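Local coordinates for protein Cyclase/dehydrase (Mycobacterium smegmatis str. MC2 155, PDB 5Z8O) that is of unknown function but, as a START superfamily protein related to polyketide cyclases and lipid-transport proteins, probably binds a hydrophobic ligand, at residues 32-40 / 49-57; 70-78 / 89-97. One frame throughout, in Å; residues are numbered along the deposited sequence.

Both contacts are antiparallel hairpin pairings within the single seven-stranded sheet of this START-type fold. Following the chain, 32-40 comes just after helix 27-30; the chain then reverses, and 49-57 pairs with it, so contact 1 closes a loop of eight residues at one edge of the sheet within this chain, strand 34-42. The chain reverses again into strand 60-69, which pairs with the other side of 48-57 and leads into 70-78, which pairs with 89-97 in contact 2, closing ten residues. The two loops neither nest nor cross; they follow in series, on opposite sides of the chain's centre and with centres about 18 Å apart. Contact 1 borders the second subunit, whereas contact 2 packs toward helix 14-22.

Contact 1: residues 32-40 / 49-57; sequences PEIKGCWIL and SQLRLDVEI
The first beta hairpin of the START-type sheet, strands 34-42 and 48-57, joins W38 to R52 and G36 to D54 as antiparallel hydrogen-bonded pairs, with I34-V55, C37-L53 and I39-L51 as the non-hydrogen-bonded pairs. A classic beta bulge interrupts the register: K35 and G36 both face D54, whose O accepts the N-H of K35 at 2.9 Å and a weak bond from G36 N. Beyond it, E56 N donates to E33 O. A long salt bridge links K35 NZ to E56 OE1 at 3.6 Å, and a water donates to E56 OE1 and takes a weak bond from K35 NZ.

On the face carrying C37, the side chains are apolar. The CD1 methyl of L53 meets I34 CG2 at 3.6 Å, the two chains crossing at about a right angle, while I39 and L51 lie side by side; F24 touches C37 and L51.

The other face carries W38, R52 and D54. R52 leaves its strand with CG opposite the backbone N (chi1 168°) and stays extended to NE, which lays its methylenes alongside the benzo part of the indole, CD 3.8 Å from W38 CE3. The carboxylate carbon D54 CG comes up to the indole edge, 3.6 Å from W38 CZ3, its plane steeply turned against the ring. G36, having no side chain, lets the indole lie over it on this face. R52 NH2 also forms a salt bridge with D84 of the second subunit, and W38 packs on Q82 of that subunit, so this face belongs to the dimer contact. Within the strand, R52 grips D54 side-on: NE reaches OD1 at 2.8 Å and NH2 reaches the syn lone pair of OD2 at 2.9 Å, which fixes the rotation of the carboxylate.

Contact 2: residues 70-78 / 89-97; sequences YPAENQIFT and QEQRFSIVP
In the hairpin of strands 75-83 and 86-97, I76 faces F93 and T78 faces Q91 as antiparallel hydrogen-bonded pairs, each closed by two backbone bonds; the shortest of these runs from F93 N to I76 O at 2.7 Å. At the beginning of strand 75-83, a type I turn from A72 to Q75 brings the chain in, and N74 O accepts from I95 N at 3.1 Å.

Stacking and cation-pi contact centre on R92. Its guanidinium lies nearly parallel to the F77 ring, planes 18° apart and centres 4.0 Å apart, with NH2 above one face and displaced toward the rim. The bend at chi3 (-52°) folds the guanidinium back over the ring, and R92 CB rests 3.5 Å from F77 CD1. E90 OE1 approaches the ring edge at CZ.

Polar side-chain bonding holds the same group from its edge: R92 NH1 donates to Q75 OE1 at 2.7 Å, close to the guanidinium plane, with the amide almost perpendicular to that plane. The stack and this bond together restrain the guanidinium's rotation, and P71 CG adds a van der Waals contact to NH1. T78 OG1 makes a weak bond to Q91 O.

I76, F93, T78 and Q91 point to the other face of the sheet. Apolar packing there brings I76 CB to 4.5 Å from F93 CD1. F93 also lies on V21 of helix 14-22, I95 on A14, I17 and T18 of that helix, and I76 on F24, while strands 60-69 and 103-113 flank the hairpin on either side.

Contact 1: residues 32-40 / 49-57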
loop_
_atom_site.group_PDB
_atom_site.type_symbol
_atom_site.label_atom_id
_atom_site.label_comp_id
_atom_site.label_asym_id
_atom_site.label_seq_id
_atom_site.Cartn_x
_atom_site.Cartn_y
_atom_site.Cartn_z
ATOM N N PRO B 32 7.381 18.018 3.052
ATOM C CA PRO B 32 6.686 18.475 1.832
ATOM C C PRO B 32 6.493 17.401 0.770
ATOM O O PRO B 32 5.501 17.452 0.031
ATOM C CB PRO B 32 7.591 19.607 1.322
ATOM C CG PRO B 32 8.325 20.081 2.532
ATOM C CD PRO B 32 8.547 18.860 3.374
ATOM N N GLU B 33 7.397 16.429 0.674
ATOM C CA GLU B 33 7.340 15.405 -0.360
ATOM C C GLU B 33 6.520 14.189 0.050
ATOM O O GLU B 33 6.330 13.284 -0.768
ATOM C CB GLU B 33 8.759 14.950 -0.707
ATOM C CG GLU B 33 9.673 16.075 -1.135
ATOM C CD GLU B 33 11.104 15.827 -0.709
ATOM O OE1 GLU B 33 11.503 14.647 -0.619
ATOM O OE2 GLU B 33 11.822 16.813 -0.439
ATOM N N ILE B 34 5.989 14.171 1.266
ATOM C CA ILE B 34 5.135 13.089 1.739
ATOM C C ILE B 34 3.701 13.592 1.707
ATOM O O ILE B 34 3.338 14.522 2.435
ATOM C CB ILE B 34 5.535 12.623 3.145
ATOM C CG1 ILE B 34 6.942 12.020 3.126
ATOM C CG2 ILE B 34 4.518 11.628 3.688
ATOM C CD1 ILE B 34 7.422 11.541 4.479
ATOM N N LYS B 35 2.893 13.005 0.829
ATOM C CA LYS B 35 1.516 13.450 0.666
ATOM C C LYS B 35 0.536 12.710 1.562
ATOM O O LYS B 35 -0.543 13.239 1.846
ATOM C CB LYS B 35 1.093 13.300 -0.799
ATOM C CG LYS B 35 1.786 14.271 -1.751
ATOM C CD LYS B 35 2.279 15.520 -1.027
ATOM C CE LYS B 35 2.385 16.703 -1.970
ATOM N NZ LYS B 35 3.740 16.763 -2.588
ATOM N N GLY B 36 0.880 11.510 2.016
ATOM C CA GLY B 36 -0.006 10.765 2.885
ATOM C C GLY B 36 0.734 9.662 3.600
ATOM O O GLY B 36 1.728 9.129 3.097
ATOM N N CYS B 37 0.241 9.316 4.782
ATOM C CA CYS B 37 0.769 8.179 5.520
ATOM C C CYS B 37 -0.379 7.582 6.313
ATOM O O CYS B 37 -1.070 8.298 7.042
ATOM C CB CYS B 37 1.915 8.585 6.447
ATOM S SG CYS B 37 2.656 7.184 7.310
ATOM N N TRP B 38 -0.577 6.274 6.167
ATOM C CA TRP B 38 -1.702 5.597 6.788
ATOM C C TRP B 38 -1.218 4.362 7.527
ATOM O O TRP B 38 -0.408 3.590 7.006
ATOM C CB TRP B 38 -2.758 5.191 5.755
ATOM C CG TRP B 38 -3.335 6.346 5.019
ATOM C CD1 TRP B 38 -4.477 7.030 5.325
ATOM C CD2 TRP B 38 -2.815 6.940 3.826
ATOM N NE1 TRP B 38 -4.688 8.028 4.404
ATOM C CE2 TRP B 38 -3.684 7.990 3.470
ATOM C CE3 TRP B 38 -1.694 6.690 3.026
ATOM C CZ2 TRP B 38 -3.467 8.791 2.350
ATOM C CZ3 TRP B 38 -1.484 7.483 1.912
ATOM C CH2 TRP B 38 -2.367 8.522 1.585
ATOM N N ILE B 39 -1.725 4.189 8.741
ATOM C CA ILE B 39 -1.476 2.986 9.527
ATOM C C ILE B 39 -2.344 1.861 8.976
ATOM O O ILE B 39 -3.577 1.959 8.970
ATOM C CB ILE B 39 -1.769 3.242 11.009
ATOM C CG1 ILE B 39 -0.909 4.408 11.504
ATOM C CG2 ILE B 39 -1.532 1.984 11.833
ATOM C CD1 ILE B 39 -1.193 4.815 12.922
ATOM N N LEU B 40 -1.701 0.798 8.491
ATOM C CA LEU B 40 -2.414 -0.331 7.902
ATOM C C LEU B 40 -2.729 -1.427 8.911
ATOM O O LEU B 40 -3.757 -2.105 8.780
ATOM C CB LEU B 40 -1.599 -0.928 6.751
ATOM C CG LEU B 40 -1.348 -0.028 5.540
ATOM C CD1 LEU B 40 -0.486 -0.744 4.507
ATOM C CD2 LEU B 40 -2.670 0.417 4.919
ATOM N N SER B 49 2.096 -1.498 13.098
ATOM C CA SER B 49 2.987 -2.539 12.607
ATOM C C SER B 49 3.197 -2.491 11.100
ATOM O O SER B 49 4.125 -3.142 10.598
ATOM C CB SER B 49 2.451 -3.924 13.001
ATOM O OG SER B 49 1.174 -4.149 12.435
ATOM N N GLN B 50 2.374 -1.739 10.368
ATOM C CA GLN B 50 2.497 -1.644 8.919
ATOM C C GLN B 50 1.951 -0.300 8.456
ATOM O O GLN B 50 0.905 0.147 8.933
ATOM C CB GLN B 50 1.749 -2.790 8.222
ATOM C CG GLN B 50 1.985 -2.870 6.716
ATOM C CD GLN B 50 1.143 -3.942 6.048
ATOM O OE1 GLN B 50 -0.035 -4.109 6.364
ATOM N NE2 GLN B 50 1.747 -4.677 5.119
ATOM N N LEU B 51 2.665 0.341 7.532
ATOM C CA LEU B 51 2.305 1.666 7.046
ATOM C C LEU B 51 2.228 1.679 5.527
ATOM O O LEU B 51 2.930 0.928 4.848
ATOM C CB LEU B 51 3.318 2.739 7.479
ATOM C CG LEU B 51 3.698 2.869 8.950
ATOM C CD1 LEU B 51 4.873 3.831 9.093
ATOM C CD2 LEU B 51 2.505 3.346 9.764
ATOM N N ARG B 52 1.383 2.565 5.004
ATOM C CA ARG B 52 1.465 3.015 3.621
ATOM C C ARG B 52 1.982 4.447 3.603
ATOM O O ARG B 52 1.457 5.308 4.318
ATOM C CB ARG B 52 0.106 2.944 2.918
ATOM C CG ARG B 52 0.093 3.666 1.569
ATOM C CD ARG B 52 -1.269 3.631 0.863
ATOM N NE ARG B 52 -1.239 4.459 -0.343
ATOM C CZ ARG B 52 -2.099 4.362 -1.354
ATOM N NH1 ARG B 52 -3.073 3.463 -1.323
ATOM N NH2 ARG B 52 -1.979 5.165 -2.403
ATOM N N LEU B 53 3.002 4.703 2.784
ATOM C CA LEU B 53 3.586 6.032 2.637
ATOM C C LEU B 53 3.495 6.440 1.175
ATOM O O LEU B 53 4.002 5.733 0.296
ATOM C CB LEU B 53 5.040 6.052 3.115
ATOM C CG LEU B 53 5.747 7.409 3.090
ATOM C CD1 LEU B 53 5.432 8.194 4.353
ATOM C CD2 LEU B 53 7.253 7.241 2.913
ATOM N N ASP B 54 2.813 7.553 0.917
ATOM C CA ASP B 54 2.724 8.150 -0.412
ATOM C C ASP B 54 3.671 9.338 -0.537
ATOM O O ASP B 54 3.590 10.285 0.252
ATOM C CB ASP B 54 1.291 8.575 -0.729
ATOM C CG ASP B 54 0.419 7.406 -1.143
ATOM O OD1 ASP B 54 0.790 6.253 -0.840
ATOM O OD2 ASP B 54 -0.628 7.638 -1.784
ATOM N N VAL B 55 4.582 9.276 -1.507
ATOM C CA VAL B 55 5.535 10.351 -1.744
ATOM C C VAL B 55 5.233 10.924 -3.124
ATOM O O VAL B 55 4.781 10.209 -4.023
ATOM C CB VAL B 55 6.989 9.832 -1.651
ATOM C CG1 VAL B 55 7.996 10.896 -2.064
ATOM C CG2 VAL B 55 7.283 9.334 -0.243
ATOM N N GLU B 56 5.470 12.227 -3.288
ATOM C CA GLU B 56 5.321 12.888 -4.579
ATOM C C GLU B 56 6.570 13.695 -4.894
ATOM O O GLU B 56 6.982 14.540 -4.090
ATOM C CB GLU B 56 4.089 13.796 -4.610
ATOM C CG GLU B 56 3.696 14.228 -6.014
ATOM C CD GLU B 56 2.518 15.183 -6.029
ATOM O OE1 GLU B 56 2.747 16.412 -6.034
ATOM O OE2 GLU B 56 1.363 14.706 -6.038
ATOM N N ILE B 57 7.145 13.467 -6.072
ATOM C CA ILE B 57 8.337 14.180 -6.518
ATOM C C ILE B 57 8.119 14.609 -7.962
ATOM O O ILE B 57 7.918 13.760 -8.838
ATOM C CB ILE B 57 9.604 13.319 -6.391
ATOM C CG1 ILE B 57 9.899 13.026 -4.918
ATOM C CG2 ILE B 57 10.784 14.018 -7.046
ATOM C CD1 ILE B 57 10.971 11.985 -4.700
HETATM O O HOH W 1 5.786 17.008 -5.084
#

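Contact 2: residues 70-78 / 89-97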
loop_
_atom_site.group_PDB
_atom_site.type_symbol
_atom_site.label_atom_id
_atom_site.label_comp_id
_atom_site.label_asym_id
_atom_site.label_seq_id
_atom_site.Cartn_x
_atom_site.Cartn_y
_atom_site.Cartn_z
ATOM N N TYR B 70 9.833 -2.372 16.790
ATOM C CA TYR B 70 10.278 -1.618 17.957
ATOM C C TYR B 70 11.311 -2.498 18.648
ATOM O O TYR B 70 11.026 -3.127 19.674
ATOM C CB TYR B 70 9.091 -1.260 18.851
ATOM C CG TYR B 70 8.002 -0.557 18.070
ATOM C CD1 TYR B 70 8.056 0.811 17.837
ATOM C CD2 TYR B 70 6.939 -1.272 17.527
ATOM C CE1 TYR B 70 7.070 1.449 17.108
ATOM C CE2 TYR B 70 5.949 -0.642 16.796
ATOM C CZ TYR B 70 6.020 0.717 16.590
ATOM O OH TYR B 70 5.041 1.348 15.864
ATOM N N PRO B 71 12.534 -2.551 18.107
ATOM C CA PRO B 71 13.533 -3.499 18.627
ATOM C C PRO B 71 13.982 -3.195 20.042
ATOM O O PRO B 71 14.342 -4.122 20.777
ATOM C CB PRO B 71 14.689 -3.381 17.623
ATOM C CG PRO B 71 14.499 -2.052 16.976
ATOM C CD PRO B 71 13.028 -1.813 16.932
ATOM N N ALA B 72 13.995 -1.927 20.436
ATOM C CA ALA B 72 14.403 -1.522 21.771
ATOM C C ALA B 72 13.536 -0.346 22.192
ATOM O O ALA B 72 12.850 0.269 21.373
ATOM C CB ALA B 72 15.891 -1.157 21.819
ATOM N N GLU B 73 13.564 -0.041 23.492
ATOM C CA GLU B 73 12.620 0.927 24.048
ATOM C C GLU B 73 12.772 2.308 23.422
ATOM O O GLU B 73 11.811 3.086 23.402
ATOM C CB GLU B 73 12.796 1.019 25.564
ATOM C CG GLU B 73 11.799 0.187 26.352
ATOM C CD GLU B 73 11.515 0.770 27.727
ATOM O OE1 GLU B 73 11.618 0.023 28.727
ATOM O OE2 GLU B 73 11.190 1.978 27.805
ATOM N N ASN B 74 13.955 2.628 22.904
ATOM C CA ASN B 74 14.227 3.934 22.318
ATOM C C ASN B 74 14.371 3.878 20.803
ATOM O O ASN B 74 14.866 4.839 20.203
ATOM C CB ASN B 74 15.498 4.521 22.931
ATOM C CG ASN B 74 16.710 3.638 22.702
ATOM O OD1 ASN B 74 16.590 2.415 22.605
ATOM N ND2 ASN B 74 17.885 4.253 22.609
ATOM N N GLN B 75 13.957 2.783 20.173
ATOM C CA GLN B 75 14.253 2.527 18.772
ATOM C C GLN B 75 12.989 2.267 17.971
ATOM O O GLN B 75 12.054 1.616 18.450
ATOM C CB GLN B 75 15.192 1.328 18.606
ATOM C CG GLN B 75 16.662 1.670 18.606
ATOM C CD GLN B 75 17.528 0.472 18.273
ATOM O OE1 GLN B 75 17.219 -0.294 17.361
ATOM N NE2 GLN B 75 18.624 0.312 19.003
ATOM N N ILE B 76 12.981 2.773 16.742
ATOM C CA ILE B 76 11.965 2.453 15.749
ATOM C C ILE B 76 12.711 2.014 14.499
ATOM O O ILE B 76 13.639 2.695 14.053
ATOM C CB ILE B 76 11.041 3.650 15.445
ATOM C CG1 ILE B 76 10.434 4.206 16.736
ATOM C CG2 ILE B 76 9.941 3.244 14.469
ATOM C CD1 ILE B 76 9.468 5.352 16.516
ATOM N N PHE B 77 12.304 0.880 13.939
ATOM C CA PHE B 77 12.970 0.278 12.792
ATOM C C PHE B 77 11.920 -0.079 11.755
ATOM O O PHE B 77 11.004 -0.856 12.041
ATOM C CB PHE B 77 13.771 -0.952 13.234
ATOM C CG PHE B 77 14.571 -1.598 12.143
ATOM C CD1 PHE B 77 15.663 -0.956 11.587
ATOM C CD2 PHE B 77 14.278 -2.886 11.730
ATOM C CE1 PHE B 77 16.415 -1.564 10.599
ATOM C CE2 PHE B 77 15.033 -3.503 10.752
ATOM C CZ PHE B 77 16.100 -2.842 10.183
ATOM N N THR B 78 12.052 0.489 10.559
ATOM C CA THR B 78 11.120 0.242 9.470
ATOM C C THR B 78 11.809 -0.538 8.359
ATOM O O THR B 78 12.994 -0.329 8.078
ATOM C CB THR B 78 10.551 1.552 8.912
ATOM O OG1 THR B 78 11.617 2.367 8.404
ATOM C CG2 THR B 78 9.791 2.313 9.993
ATOM N N GLN B 89 14.571 -1.018 1.822
ATOM C CA GLN B 89 14.748 0.237 2.546
ATOM C C GLN B 89 14.558 -0.056 4.027
ATOM O O GLN B 89 13.433 -0.292 4.479
ATOM C CB GLN B 89 13.781 1.312 2.063
ATOM C CG GLN B 89 14.029 2.670 2.697
ATOM C CD GLN B 89 13.036 2.988 3.785
ATOM O OE1 GLN B 89 11.943 2.420 3.822
ATOM N NE2 GLN B 89 13.409 3.886 4.689
ATOM N N GLU B 90 15.660 -0.076 4.772
ATOM C CA GLU B 90 15.642 -0.338 6.204
ATOM C C GLU B 90 16.153 0.899 6.927
ATOM O O GLU B 90 17.280 1.342 6.682
ATOM C CB GLU B 90 16.493 -1.562 6.533
ATOM C CG GLU B 90 15.961 -2.842 5.901
ATOM C CD GLU B 90 16.825 -4.046 6.216
ATOM O OE1 GLU B 90 17.845 -3.874 6.914
ATOM O OE2 GLU B 90 16.497 -5.155 5.742
ATOM N N GLN B 91 15.314 1.473 7.791
ATOM C CA GLN B 91 15.630 2.723 8.472
ATOM C C GLN B 91 15.422 2.560 9.971
ATOM O O GLN B 91 14.363 2.100 10.407
ATOM C CB GLN B 91 14.775 3.874 7.938
ATOM C CG GLN B 91 15.142 5.223 8.531
ATOM C CD GLN B 91 14.585 6.381 7.734
ATOM O OE1 GLN B 91 15.336 7.204 7.213
ATOM N NE2 GLN B 91 13.263 6.456 7.643
ATOM N N ARG B 92 16.434 2.930 10.756
ATOM C CA ARG B 92 16.393 2.800 12.208
ATOM C C ARG B 92 16.554 4.169 12.853
ATOM O O ARG B 92 17.513 4.888 12.553
ATOM C CB ARG B 92 17.489 1.843 12.694
ATOM C CG ARG B 92 17.462 1.546 14.178
ATOM C CD ARG B 92 18.649 0.678 14.573
ATOM N NE ARG B 92 18.736 -0.507 13.722
ATOM C CZ ARG B 92 18.156 -1.674 13.989
ATOM N NH1 ARG B 92 17.439 -1.826 15.094
ATOM N NH2 ARG B 92 18.294 -2.689 13.149
ATOM N N PHE B 93 15.610 4.534 13.723
ATOM C CA PHE B 93 15.700 5.737 14.546
ATOM C C PHE B 93 16.030 5.350 15.981
ATOM O O PHE B 93 15.354 4.497 16.561
ATOM C CB PHE B 93 14.393 6.535 14.537
ATOM C CG PHE B 93 13.965 7.002 13.181
ATOM C CD1 PHE B 93 13.108 6.238 12.406
ATOM C CD2 PHE B 93 14.399 8.223 12.689
ATOM C CE1 PHE B 93 12.702 6.678 11.160
ATOM C CE2 PHE B 93 13.999 8.666 11.445
ATOM C CZ PHE B 93 13.148 7.893 10.680
ATOM N N SER B 94 17.053 5.987 16.554
ATOM C CA SER B 94 17.428 5.796 17.953
ATOM C C SER B 94 17.440 7.149 18.657
ATOM O O SER B 94 18.111 8.082 18.200
ATOM C CB SER B 94 18.790 5.111 18.066
ATOM O OG SER B 94 18.752 3.825 17.469
ATOM N N ILE B 95 16.677 7.261 19.743
ATOM C CA ILE B 95 16.485 8.514 20.471
ATOM C C ILE B 95 17.146 8.400 21.842
ATOM O O ILE B 95 16.701 7.616 22.690
ATOM C CB ILE B 95 14.994 8.857 20.597
ATOM C CG1 ILE B 95 14.419 9.158 19.213
ATOM C CG2 ILE B 95 14.790 10.035 21.540
ATOM C CD1 ILE B 95 12.916 9.039 19.130
ATOM N N VAL B 96 18.211 9.162 22.063
ATOM C CA VAL B 96 18.965 9.140 23.316
ATOM C C VAL B 96 18.930 10.524 23.951
ATOM O O VAL B 96 19.336 11.506 23.318
ATOM C CB VAL B 96 20.414 8.673 23.115
ATOM C CG1 VAL B 96 21.162 8.715 24.442
ATOM C CG2 VAL B 96 20.443 7.273 22.534
ATOM N N PRO B 97 18.459 10.668 25.190
ATOM C CA PRO B 97 18.485 11.980 25.849
ATOM C C PRO B 97 19.912 12.443 26.096
ATOM O O PRO B 97 20.785 11.654 26.469
ATOM C CB PRO B 97 17.740 11.737 27.167
ATOM C CG PRO B 97 17.857 10.267 27.406
ATOM C CD PRO B 97 17.868 9.626 26.048
#